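Local coordinates for protein phosphoribosylaminoimidazole carboxylase (Bombyx mori, PDB 4JA0) that probably catalyses two steps of purine biosynthesis, joining an AIR carboxylase and a SAICAR synthetase activity in one chain, at residues 279-284 with 349-354. Sequence-based numbering, arbitrary orientation.
Sequences QEHCQK and INCPPP
His281 lays one face of its imidazole against Pro353 and turns NE2 toward the backbone of Cys351, so a single side chain carries the helix side of this contact. Pro353 CA sits 3.7 Å from the centroid of the His281 ring, 12° off the ring normal, a CH-pi contact close to the centre of the face. With CG anti to the backbone N (chi1 174°), the imidazole leaves helix 279-291 and reaches the segment 349-354. There His281 NE2 donates a weak hydrogen bond to Cys351 O, 3.1 Å long and bent to 132°. Cys351 brings its sulfur to the edge of the same ring, SG lying 4.3 Å from the His281 centroid, nearest NE2 and CE1. With SG anti to its backbone N, the sulfur, like the carbonyl O, comes close to His281 NE2. Beyond Pro353, Pro354 CD approaches His281 ND1 at 3.6 Å, while Pro352 points its CB away from the helix and presents its carbonyl, O being 3.5 Å from His281 CE1. The imidazole is thus met over one face by Pro353 and near both nitrogens by Cys351 and Pro354, contacts likely to restrict its rotation. An alanine in place of His281 would probably leave Cys351 O without this donor and open a gap beside Pro353. Val329, on strand 323-329, and Pro380, at the start of helix 380-391, also touch His281, while backbone hydrogen bonds from Ile349 and Cys351 tie their segment to strand 323-329. The contact illustrates how a parallel alpha/beta domain, here the Rossmann-like three-layer fold of AIR carboxylase, packs the helix following its first sheet strand, 267-273, on the proline-rich loop leaving the C-terminal end of strand 348-350.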
# COMPACT_ATOMS: atom_id res chain seq x y z
N GLN A 279 12.72 -3.32 -25.20
CA GLN A 279 13.49 -4.21 -26.07
C GLN A 279 14.40 -5.19 -25.33
O GLN A 279 14.29 -6.41 -25.51
CB GLN A 279 14.28 -3.33 -27.06
CG GLN A 279 15.23 -4.01 -28.03
CD GLN A 279 14.59 -5.11 -28.81
OE1 GLN A 279 13.36 -5.24 -28.84
NE2 GLN A 279 15.41 -5.93 -29.45
N GLU A 280 15.28 -4.65 -24.49
CA GLU A 280 16.19 -5.44 -23.69
C GLU A 280 15.43 -6.47 -22.85
O GLU A 280 15.87 -7.63 -22.73
CB GLU A 280 17.01 -4.52 -22.79
CG GLU A 280 18.23 -3.87 -23.44
CD GLU A 280 19.32 -3.55 -22.42
OE1 GLU A 280 19.07 -3.72 -21.20
OE2 GLU A 280 20.42 -3.12 -22.84
N HIS A 281 14.29 -6.06 -22.30
CA HIS A 281 13.46 -6.96 -21.49
C HIS A 281 13.02 -8.14 -22.35
O HIS A 281 13.12 -9.28 -21.93
CB HIS A 281 12.24 -6.22 -20.94
CG HIS A 281 11.26 -7.10 -20.23
ND1 HIS A 281 11.46 -7.55 -18.94
CD2 HIS A 281 10.08 -7.63 -20.63
CE1 HIS A 281 10.43 -8.31 -18.57
NE2 HIS A 281 9.59 -8.37 -19.58
N CYS A 282 12.56 -7.86 -23.56
CA CYS A 282 12.08 -8.89 -24.47
C CYS A 282 13.19 -9.82 -24.94
O CYS A 282 12.98 -11.02 -25.12
CB CYS A 282 11.40 -8.24 -25.68
SG CYS A 282 9.90 -7.34 -25.24
N GLN A 283 14.36 -9.24 -25.16
CA GLN A 283 15.53 -10.01 -25.55
C GLN A 283 15.96 -10.96 -24.42
O GLN A 283 16.42 -12.07 -24.70
CB GLN A 283 16.66 -9.06 -25.96
CG GLN A 283 16.43 -8.44 -27.34
CD GLN A 283 17.47 -7.40 -27.72
OE1 GLN A 283 17.68 -7.11 -28.91
NE2 GLN A 283 18.12 -6.82 -26.72
N LYS A 284 15.75 -10.57 -23.16
CA LYS A 284 15.98 -11.47 -22.04
C LYS A 284 15.01 -12.65 -22.05
O LYS A 284 15.38 -13.76 -21.63
CB LYS A 284 15.88 -10.76 -20.69
CG LYS A 284 17.09 -9.95 -20.31
CD LYS A 284 16.94 -9.44 -18.88
CE LYS A 284 18.12 -8.58 -18.46
NZ LYS A 284 18.18 -8.37 -16.98
N ILE A 349 0.48 -14.82 -21.93
CA ILE A 349 1.20 -14.56 -20.68
C ILE A 349 1.68 -13.12 -20.62
O ILE A 349 2.29 -12.63 -21.58
CB ILE A 349 2.42 -15.50 -20.49
CG1 ILE A 349 2.01 -16.97 -20.72
CG2 ILE A 349 3.03 -15.35 -19.10
CD1 ILE A 349 3.19 -17.89 -20.86
N ASN A 350 1.38 -12.46 -19.49
CA ASN A 350 1.83 -11.10 -19.22
C ASN A 350 3.15 -11.02 -18.48
O ASN A 350 3.26 -11.46 -17.33
CB ASN A 350 0.81 -10.38 -18.37
CG ASN A 350 -0.47 -10.18 -19.07
OD1 ASN A 350 -0.48 -9.81 -20.25
ND2 ASN A 350 -1.58 -10.38 -18.36
N CYS A 351 4.14 -10.37 -19.09
CA CYS A 351 5.40 -10.14 -18.43
C CYS A 351 5.77 -8.67 -18.46
O CYS A 351 6.49 -8.20 -19.35
CB CYS A 351 6.50 -11.02 -19.07
SG CYS A 351 8.09 -10.98 -18.18
N PRO A 352 5.26 -7.91 -17.50
CA PRO A 352 5.61 -6.49 -17.45
C PRO A 352 7.11 -6.35 -17.25
O PRO A 352 7.72 -7.22 -16.63
CB PRO A 352 4.87 -5.99 -16.22
CG PRO A 352 3.76 -6.97 -16.03
CD PRO A 352 4.32 -8.28 -16.44
N PRO A 353 7.70 -5.32 -17.83
CA PRO A 353 9.13 -5.04 -17.64
C PRO A 353 9.34 -4.50 -16.24
O PRO A 353 8.36 -4.09 -15.62
CB PRO A 353 9.44 -3.99 -18.71
CG PRO A 353 8.11 -3.36 -19.06
CD PRO A 353 7.07 -4.41 -18.81
N PRO A 354 10.58 -4.52 -15.74
CA PRO A 354 10.89 -4.03 -14.39
C PRO A 354 10.69 -2.52 -14.28
O PRO A 354 10.95 -1.77 -15.23
CB PRO A 354 12.37 -4.35 -14.24
CG PRO A 354 12.69 -5.27 -15.31
CD PRO A 354 11.80 -4.96 -16.43